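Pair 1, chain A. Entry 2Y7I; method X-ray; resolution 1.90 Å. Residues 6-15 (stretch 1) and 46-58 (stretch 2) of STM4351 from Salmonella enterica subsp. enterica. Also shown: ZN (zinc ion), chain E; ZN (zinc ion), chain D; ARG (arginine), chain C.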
# COMPACT_ATOMS: atom_id res chain seq x y z
N ARG A 6 11.95 -0.85 22.86
CA ARG A 6 11.61 0.56 22.69
C ARG A 6 10.10 0.68 22.46
O ARG A 6 9.49 -0.18 21.82
CB ARG A 6 12.41 1.18 21.53
CG ARG A 6 12.08 0.65 20.15
CD ARG A 6 13.03 1.17 19.06
NE ARG A 6 12.81 2.58 18.73
CZ ARG A 6 13.04 3.11 17.53
NH1 ARG A 6 13.48 2.35 16.54
NH2 ARG A 6 12.82 4.40 17.32
N THR A 7 9.50 1.73 23.02
CA THR A 7 8.07 1.92 22.94
C THR A 7 7.77 3.28 22.33
O THR A 7 8.17 4.32 22.86
CB THR A 7 7.38 1.77 24.32
OG1 THR A 7 7.63 0.45 24.83
CG2 THR A 7 5.87 1.97 24.22
N LEU A 8 7.07 3.25 21.19
CA LEU A 8 6.68 4.45 20.48
C LEU A 8 5.30 4.89 20.97
O LEU A 8 4.32 4.14 20.89
CB LEU A 8 6.66 4.14 18.98
CG LEU A 8 6.69 5.26 17.94
CD1 LEU A 8 7.88 6.19 18.18
CD2 LEU A 8 6.78 4.64 16.54
N HIS A 9 5.24 6.11 21.51
CA HIS A 9 4.02 6.64 22.12
C HIS A 9 3.25 7.47 21.09
O HIS A 9 3.74 8.50 20.63
CB HIS A 9 4.36 7.48 23.36
CG HIS A 9 5.14 6.73 24.40
ND1 HIS A 9 6.52 6.76 24.47
CD2 HIS A 9 4.74 5.92 25.42
CE1 HIS A 9 6.93 6.01 25.48
NE2 HIS A 9 5.87 5.49 26.07
N PHE A 10 2.06 7.00 20.72
CA PHE A 10 1.19 7.67 19.76
C PHE A 10 0.07 8.38 20.49
O PHE A 10 -0.48 7.85 21.46
CB PHE A 10 0.54 6.67 18.82
CG PHE A 10 1.42 6.21 17.70
CD1 PHE A 10 2.28 5.13 17.88
CD2 PHE A 10 1.35 6.83 16.45
CE1 PHE A 10 3.09 4.68 16.82
CE2 PHE A 10 2.17 6.38 15.38
CZ PHE A 10 3.03 5.31 15.57
N GLY A 11 -0.26 9.58 20.03
CA GLY A 11 -1.46 10.28 20.46
C GLY A 11 -2.49 10.12 19.37
O GLY A 11 -2.15 10.15 18.18
N THR A 12 -3.75 9.94 19.77
CA THR A 12 -4.87 9.85 18.84
C THR A 12 -6.16 10.35 19.51
O THR A 12 -6.19 10.63 20.72
CB THR A 12 -5.08 8.40 18.30
OG1 THR A 12 -5.90 8.44 17.13
CG2 THR A 12 -5.74 7.50 19.34
N SER A 13 -7.22 10.47 18.72
CA SER A 13 -8.55 10.80 19.21
C SER A 13 -9.51 9.73 18.74
O SER A 13 -9.94 9.74 17.58
CB SER A 13 -9.00 12.16 18.69
OG SER A 13 -10.24 12.51 19.29
N ALA A 14 -9.82 8.81 19.64
CA ALA A 14 -10.59 7.60 19.33
C ALA A 14 -12.10 7.83 19.31
O ALA A 14 -12.86 7.12 19.97
CB ALA A 14 -10.22 6.49 20.30
N THR A 15 -12.52 8.81 18.51
CA THR A 15 -13.90 9.28 18.39
C THR A 15 -14.42 9.04 16.97
O THR A 15 -15.50 9.52 16.60
CB THR A 15 -13.94 10.82 18.63
OG1 THR A 15 -12.99 11.47 17.76
CG2 THR A 15 -13.59 11.14 20.07
N GLU A 46 7.44 -1.54 20.51
CA GLU A 46 6.10 -1.69 21.05
C GLU A 46 5.36 -0.38 20.81
O GLU A 46 5.98 0.67 20.58
CB GLU A 46 6.17 -1.99 22.55
CG GLU A 46 6.75 -3.37 22.91
CD GLU A 46 5.71 -4.48 22.87
OE1 GLU A 46 4.66 -4.35 23.54
OE2 GLU A 46 5.95 -5.50 22.18
N CYS A 47 4.03 -0.45 20.86
CA CYS A 47 3.18 0.70 20.58
C CYS A 47 2.35 1.08 21.82
O CYS A 47 1.81 0.22 22.51
CB CYS A 47 2.23 0.37 19.43
SG CYS A 47 1.52 1.82 18.69
N SER A 48 2.28 2.38 22.09
CA SER A 48 1.42 2.88 23.15
C SER A 48 0.54 4.01 22.63
O SER A 48 1.03 4.89 21.91
CB SER A 48 2.25 3.35 24.34
OG SER A 48 1.41 3.62 25.44
N PHE A 49 -0.75 4.00 22.98
CA PHE A 49 -1.68 5.04 22.54
C PHE A 49 -2.24 5.87 23.68
O PHE A 49 -2.57 5.35 24.75
CB PHE A 49 -2.85 4.43 21.76
CG PHE A 49 -2.45 3.82 20.45
CD1 PHE A 49 -2.29 4.61 19.32
CD2 PHE A 49 -2.22 2.46 20.36
CE1 PHE A 49 -1.90 4.05 18.11
CE2 PHE A 49 -1.84 1.88 19.15
CZ PHE A 49 -1.68 2.68 18.03
N THR A 50 -2.33 7.18 23.44
CA THR A 50 -3.01 8.10 24.36
C THR A 50 -4.18 8.71 23.59
O THR A 50 -4.00 9.22 22.48
CB THR A 50 -2.05 9.19 24.86
OG1 THR A 50 -0.93 8.56 25.51
CG2 THR A 50 -2.74 10.14 25.87
N ASN A 51 -5.37 8.62 24.18
CA ASN A 51 -6.61 9.08 23.58
C ASN A 51 -7.03 10.42 24.20
O ASN A 51 -7.27 10.50 25.41
CB ASN A 51 -7.69 8.00 23.77
CG ASN A 51 -9.08 8.45 23.35
OD1 ASN A 51 -10.07 7.98 23.91
ND2 ASN A 51 -9.17 9.33 22.37
N GLN A 52 -7.09 11.47 23.38
CA GLN A 52 -7.45 12.82 23.85
C GLN A 52 -8.09 13.58 22.68
O GLN A 52 -8.12 13.06 21.56
CB GLN A 52 -6.23 13.56 24.42
CG GLN A 52 -5.10 13.82 23.41
CD GLN A 52 -3.86 14.45 24.06
OE1 GLN A 52 -3.22 13.84 24.91
NE2 GLN A 52 -3.52 15.66 23.64
N SER A 53 -8.62 14.77 22.93
CA SER A 53 -9.37 15.50 21.89
C SER A 53 -8.50 15.76 20.65
O SER A 53 -7.30 16.01 20.77
CB SER A 53 -9.96 16.80 22.45
OG SER A 53 -8.95 17.69 22.93
N PHE A 54 -9.11 15.69 19.48
CA PHE A 54 -8.37 15.84 18.21
C PHE A 54 -7.60 17.15 18.13
O PHE A 54 -6.45 17.17 17.68
CB PHE A 54 -9.32 15.74 17.00
CG PHE A 54 -8.61 15.89 15.66
CD1 PHE A 54 -7.99 14.79 15.07
CD2 PHE A 54 -8.57 17.12 15.00
CE1 PHE A 54 -7.34 14.91 13.84
CE2 PHE A 54 -7.92 17.26 13.77
CZ PHE A 54 -7.29 16.15 13.19
N ASP A 55 -8.24 18.23 18.59
CA ASP A 55 -7.63 19.57 18.52
C ASP A 55 -6.45 19.77 19.46
O ASP A 55 -5.73 20.77 19.35
CB ASP A 55 -8.69 20.65 18.78
CG ASP A 55 -9.29 20.59 20.18
OD1 ASP A 55 -9.06 19.59 20.91
OD2 ASP A 55 -9.99 21.54 20.56
N SER A 56 -6.25 18.83 20.39
CA SER A 56 -5.14 18.93 21.36
C SER A 56 -3.92 18.12 20.93
O SER A 56 -2.88 18.16 21.61
CB SER A 56 -5.59 18.47 22.75
OG SER A 56 -5.70 17.05 22.79
N LEU A 57 -4.03 17.40 19.82
CA LEU A 57 -3.00 16.43 19.43
C LEU A 57 -1.72 17.10 18.94
O LEU A 57 -0.63 16.74 19.39
CB LEU A 57 -3.53 15.46 18.38
CG LEU A 57 -4.53 14.40 18.85
CD1 LEU A 57 -5.10 13.68 17.64
CD2 LEU A 57 -3.91 13.42 19.85
N ILE A 58 -1.86 18.03 18.00
CA ILE A 58 -0.68 18.76 17.52
C ILE A 58 0.04 19.54 18.64
O ILE A 58 1.26 19.41 18.78
CB ILE A 58 -0.98 19.59 16.26
CG1 ILE A 58 -1.04 18.65 15.05
CG2 ILE A 58 0.10 20.68 16.03
CD1 ILE A 58 -1.69 19.25 13.82
ZN ZN E . 7.93 8.04 23.65
ZN ZN D . -10.75 21.14 22.43
N ARG C . -9.74 14.12 8.39
CA ARG C . -10.20 15.30 9.18
C ARG C . -9.03 16.23 9.47
O ARG C . -9.19 17.25 10.14
CB ARG C . -10.87 14.86 10.50
CG ARG C . -9.99 13.95 11.37
CD ARG C . -10.61 13.65 12.73
NE ARG C . -9.92 12.53 13.37
CZ ARG C . -10.20 12.04 14.58
NH1 ARG C . -11.17 12.56 15.33
NH2 ARG C . -9.49 11.02 15.04
OXT ARG C . -7.88 15.96 9.05
O HOH W 1 0.92 7.20 24.01
O HOH W 2 -11.64 14.88 19.28
O HOH W 3 7.06 9.84 24.45

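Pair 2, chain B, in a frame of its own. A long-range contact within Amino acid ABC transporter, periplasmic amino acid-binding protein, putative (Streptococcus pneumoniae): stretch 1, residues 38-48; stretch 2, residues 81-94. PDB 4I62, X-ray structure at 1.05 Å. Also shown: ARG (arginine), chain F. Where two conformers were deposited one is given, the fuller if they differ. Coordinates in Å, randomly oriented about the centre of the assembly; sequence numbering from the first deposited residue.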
# COMPACT_ATOMS: atom_id res chain seq x y z
N LYS B 38 11.68 -22.31 12.04
CA LYS B 38 10.36 -22.77 11.62
C LYS B 38 10.28 -23.01 10.12
O LYS B 38 9.33 -23.64 9.64
CB LYS B 38 9.23 -21.87 12.12
CG LYS B 38 9.03 -20.61 11.31
CD LYS B 38 7.98 -19.73 11.97
CE LYS B 38 7.78 -18.43 11.20
NZ LYS B 38 6.87 -17.52 11.94
N GLY B 39 11.28 -22.52 9.37
CA GLY B 39 11.40 -22.84 7.96
C GLY B 39 10.54 -22.02 7.01
O GLY B 39 10.50 -22.32 5.81
N LYS B 40 9.90 -20.97 7.52
CA LYS B 40 9.04 -20.15 6.67
C LYS B 40 8.94 -18.74 7.22
O LYS B 40 9.17 -18.54 8.40
CB LYS B 40 7.66 -20.77 6.49
CG LYS B 40 6.85 -20.86 7.73
CD LYS B 40 5.57 -21.62 7.39
CE LYS B 40 4.63 -21.67 8.56
NZ LYS B 40 3.41 -22.44 8.17
N LEU B 41 8.67 -17.81 6.32
CA LEU B 41 8.54 -16.39 6.62
C LEU B 41 7.08 -16.04 6.32
O LEU B 41 6.64 -16.17 5.18
CB LEU B 41 9.46 -15.58 5.69
CG LEU B 41 9.36 -14.04 5.82
CD1 LEU B 41 9.96 -13.58 7.13
CD2 LEU B 41 10.03 -13.39 4.62
N VAL B 42 6.33 -15.59 7.32
CA VAL B 42 4.91 -15.26 7.14
C VAL B 42 4.75 -13.76 6.95
O VAL B 42 5.14 -12.97 7.81
CB VAL B 42 4.08 -15.74 8.35
CG1 VAL B 42 2.60 -15.43 8.11
CG2 VAL B 42 4.25 -17.25 8.61
N VAL B 43 4.22 -13.37 5.79
CA VAL B 43 4.10 -11.96 5.42
C VAL B 43 2.62 -11.57 5.32
O VAL B 43 1.88 -12.11 4.50
CB VAL B 43 4.79 -11.72 4.06
CG1 VAL B 43 4.58 -10.27 3.58
CG2 VAL B 43 6.31 -12.00 4.15
N ALA B 44 2.25 -10.62 6.15
CA ALA B 44 0.88 -10.06 6.13
C ALA B 44 0.77 -8.97 5.08
O ALA B 44 1.65 -8.11 4.97
CB ALA B 44 0.52 -9.51 7.50
N LEU B 45 -0.35 -8.97 4.35
CA LEU B 45 -0.56 -7.96 3.33
C LEU B 45 -2.04 -7.92 2.93
O LEU B 45 -2.79 -8.88 3.16
CB LEU B 45 0.33 -8.17 2.11
CG LEU B 45 -0.02 -9.31 1.16
CD1 LEU B 45 0.94 -9.31 -0.00
CD2 LEU B 45 -0.15 -10.71 1.75
N ASN B 46 -2.44 -6.82 2.30
CA ASN B 46 -3.80 -6.66 1.78
C ASN B 46 -3.72 -6.52 0.26
O ASN B 46 -3.33 -5.45 -0.24
CB ASN B 46 -4.43 -5.43 2.40
CG ASN B 46 -5.74 -5.08 1.73
OD1 ASN B 46 -5.92 -3.97 1.19
ND2 ASN B 46 -6.64 -6.05 1.70
N PRO B 47 -4.08 -7.58 -0.49
CA PRO B 47 -3.80 -7.60 -1.94
C PRO B 47 -4.86 -6.88 -2.83
O PRO B 47 -5.48 -7.48 -3.71
CB PRO B 47 -3.75 -9.09 -2.26
CG PRO B 47 -4.74 -9.69 -1.31
CD PRO B 47 -4.54 -8.90 -0.03
N ASP B 48 -5.04 -5.59 -2.61
CA ASP B 48 -5.94 -4.74 -3.35
C ASP B 48 -5.23 -3.38 -3.53
O ASP B 48 -5.81 -2.37 -3.13
CB ASP B 48 -7.19 -4.57 -2.50
CG ASP B 48 -8.33 -3.91 -3.24
OD1 ASP B 48 -8.19 -3.63 -4.45
OD2 ASP B 48 -9.38 -3.68 -2.60
N VAL B 81 14.38 -19.63 3.69
CA VAL B 81 13.10 -20.17 4.15
C VAL B 81 12.05 -20.05 3.08
O VAL B 81 12.19 -19.30 2.11
CB VAL B 81 12.61 -19.51 5.47
CG1 VAL B 81 13.63 -19.69 6.58
CG2 VAL B 81 12.31 -17.99 5.27
N GLU B 82 10.96 -20.78 3.27
CA GLU B 82 9.79 -20.66 2.40
C GLU B 82 9.03 -19.35 2.67
O GLU B 82 9.03 -18.86 3.79
CB GLU B 82 8.84 -21.83 2.61
CG GLU B 82 9.50 -23.20 2.50
CD GLU B 82 9.86 -23.57 1.08
OE1 GLU B 82 9.50 -22.80 0.17
OE2 GLU B 82 10.48 -24.62 0.86
N LEU B 83 8.39 -18.81 1.66
CA LEU B 83 7.49 -17.67 1.84
C LEU B 83 6.04 -18.13 2.01
O LEU B 83 5.55 -18.94 1.23
CB LEU B 83 7.57 -16.77 0.62
CG LEU B 83 6.60 -15.57 0.60
CD1 LEU B 83 6.87 -14.65 1.78
CD2 LEU B 83 6.72 -14.83 -0.69
N GLU B 84 5.36 -17.61 3.03
CA GLU B 84 3.93 -17.86 3.22
C GLU B 84 3.23 -16.51 3.29
O GLU B 84 3.53 -15.69 4.16
CB GLU B 84 3.69 -18.64 4.50
CG GLU B 84 2.26 -18.96 4.75
CD GLU B 84 2.04 -19.75 6.03
OE1 GLU B 84 2.60 -20.85 6.14
OE2 GLU B 84 1.32 -19.26 6.93
N LEU B 85 2.31 -16.25 2.36
CA LEU B 85 1.51 -15.05 2.42
C LEU B 85 0.33 -15.20 3.34
O LEU B 85 -0.26 -16.27 3.44
CB LEU B 85 1.01 -14.67 1.04
CG LEU B 85 2.08 -14.41 -0.01
CD1 LEU B 85 1.43 -14.04 -1.34
CD2 LEU B 85 3.11 -13.36 0.45
N SER B 86 -0.02 -14.11 4.00
CA SER B 86 -1.18 -14.08 4.89
C SER B 86 -2.04 -12.90 4.49
O SER B 86 -1.90 -11.78 5.02
CB SER B 86 -0.70 -13.92 6.33
OG SER B 86 -1.78 -14.12 7.23
N PRO B 87 -2.90 -13.10 3.49
CA PRO B 87 -3.75 -11.98 3.04
C PRO B 87 -4.84 -11.66 4.06
O PRO B 87 -5.41 -12.57 4.67
CB PRO B 87 -4.35 -12.48 1.73
CG PRO B 87 -4.33 -13.97 1.81
CD PRO B 87 -3.14 -14.32 2.70
N MET B 88 -5.15 -10.37 4.19
CA MET B 88 -6.12 -9.93 5.15
C MET B 88 -6.50 -8.50 4.85
O MET B 88 -5.91 -7.87 3.98
CB MET B 88 -5.56 -10.08 6.56
CG MET B 88 -4.36 -9.18 6.82
SD MET B 88 -3.56 -9.48 8.42
CE MET B 88 -2.88 -11.10 8.23
N SER B 89 -7.49 -8.00 5.55
CA SER B 89 -7.83 -6.59 5.41
C SER B 89 -6.69 -5.71 5.86
O SER B 89 -5.96 -6.04 6.81
CB SER B 89 -9.06 -6.27 6.25
OG SER B 89 -8.79 -6.43 7.62
N PHE B 90 -6.53 -4.56 5.19
CA PHE B 90 -5.39 -3.72 5.54
C PHE B 90 -5.39 -3.31 7.01
O PHE B 90 -4.34 -3.27 7.67
CB PHE B 90 -5.26 -2.49 4.66
CG PHE B 90 -4.03 -1.69 5.01
CD1 PHE B 90 -2.77 -2.17 4.65
CD2 PHE B 90 -4.08 -0.50 5.74
CE1 PHE B 90 -1.63 -1.48 4.98
CE2 PHE B 90 -2.94 0.16 6.09
CZ PHE B 90 -1.70 -0.31 5.69
N ASP B 91 -6.58 -3.02 7.52
CA ASP B 91 -6.84 -2.60 8.90
C ASP B 91 -6.25 -3.58 9.92
O ASP B 91 -6.05 -3.22 11.08
CB ASP B 91 -8.36 -2.43 9.12
CG ASP B 91 -8.70 -1.44 10.22
OD1 ASP B 91 -7.92 -0.49 10.44
OD2 ASP B 91 -9.76 -1.61 10.85
N ASN B 92 -6.05 -4.85 9.50
CA ASN B 92 -5.56 -5.89 10.40
C ASN B 92 -4.07 -6.24 10.21
O ASN B 92 -3.50 -7.05 11.00
CB ASN B 92 -6.41 -7.15 10.25
CG ASN B 92 -7.87 -6.91 10.65
OD1 ASN B 92 -8.79 -7.52 10.07
ND2 ASN B 92 -8.08 -6.04 11.58
N VAL B 93 -3.44 -5.69 9.17
CA VAL B 93 -2.06 -6.08 8.81
C VAL B 93 -1.05 -5.79 9.92
O VAL B 93 -0.30 -6.70 10.37
CB VAL B 93 -1.66 -5.41 7.48
CG1 VAL B 93 -0.17 -5.44 7.25
CG2 VAL B 93 -2.37 -6.08 6.35
N LEU B 94 -1.01 -4.56 10.40
CA LEU B 94 -0.04 -4.24 11.43
C LEU B 94 -0.32 -4.97 12.74
O LEU B 94 0.62 -5.46 13.41
CB LEU B 94 0.09 -2.73 11.61
CG LEU B 94 0.76 -2.02 10.45
CD1 LEU B 94 0.67 -0.50 10.57
CD2 LEU B 94 2.24 -2.49 10.27
N ARG F . 0.52 3.62 2.59
CA ARG F . -0.76 3.61 3.35
C ARG F . -0.53 3.24 4.82
O ARG F . 0.52 2.65 5.14
CB ARG F . -1.79 2.73 2.68
CG ARG F . -1.31 1.29 2.45
CD ARG F . -2.45 0.37 2.05
NE ARG F . -1.92 -0.88 1.55
CZ ARG F . -2.64 -1.91 1.15
NH1 ARG F . -2.04 -3.01 0.73
NH2 ARG F . -3.97 -1.83 1.18
OXT ARG F . -1.47 3.51 5.63

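The sharpest difference lies where Thr7(A), His9(A) and Ser48(A) of pair 1 match Lys40(B), Val42(B) and Glu84(B) of pair 2. In pair 2 a salt bridge spans the two strands on this face, Lys40(B) NZ to Glu84(B) OE1 at 2.7 Å; the extended side chains of both residues let the charges meet. Pair 1 has no cross-strand salt bridge: the short Ser48(A) packs its CB 3.9 Å from Thr7(A) CG2 and 3.7 Å from His9(A) CD2, while His9(A) ND1 binds a zinc ion at 2.1 Å.

The backbones nevertheless superpose to 0.4 Å over 14 central residues. Each pair sets two parallel strands side by side, bridged from Leu8(A)-Cys47(A) to Thr12(A)-Asn51(A) in pair 1 and from Leu41(B)-Leu83(B) to Leu45(B)-Pro87(B) in pair 2, their directions 26° and 24° apart. Amides and carbonyls alternate across the gap in the same register: Leu8(A) N donates to Glu46(A) O at 2.9 Å, as Leu41(B) N does to Glu82(B) O at 2.8 Å. The ladder ends alike, with Gln52(A) N to Thr12(A) O at 2.9 Å and Met88(B) N to Leu45(B) O at 3.0 Å.

On the other face, pair 1 packs with aromatic rings and sulfur, pair 2 with aliphatic branches. Phe10(A) CD1 lies 3.5 Å from Cys47(A) SG, and Phe10(A) CB lies 3.5 Å from Phe49(A) CD1; the two rings meet obliquely, centroids 5.6 Å apart. At the matching positions, Val43(B) CG2 approaches Leu83(B) CD1 at 3.6 Å, and Val43(B) CB lies 4.3 Å from Leu85(B) CD2. The smaller valine is thus met by a larger leucine where pair 1 has cysteine.

Gly11(A) matches Ala44(B). An ideal CB on Gly11(A) would sit a tight 3.3 Å from Leu57(A) CD2, whereas Ala44(B) CB has room, 4.1 Å from Val93(B) CG1 and 3.8 Å from Met88(B) CE.

Beyond the strands, Ser13(A) and Asn46(B) coincide. Asn46(B) ND2 reaches across to Met88(B) O in a 3.0 Å hydrogen bond; in pair 1 a water joins the stretches, 2.8 Å from Ser13(A) OG and accepting from Phe54(A) N at 2.7 Å. Each pair also holds an arginine ligand here. Its NH2 donates to Ser13(A) O at 2.9 Å in pair 1; in pair 2 ligand NH1 donates to Asn46(B) O and ligand NH2 to Asn46(B) OD1, both at 2.9 Å. The matched rings of Phe54(A) and Phe90(B) each carry the ligand CD over one face.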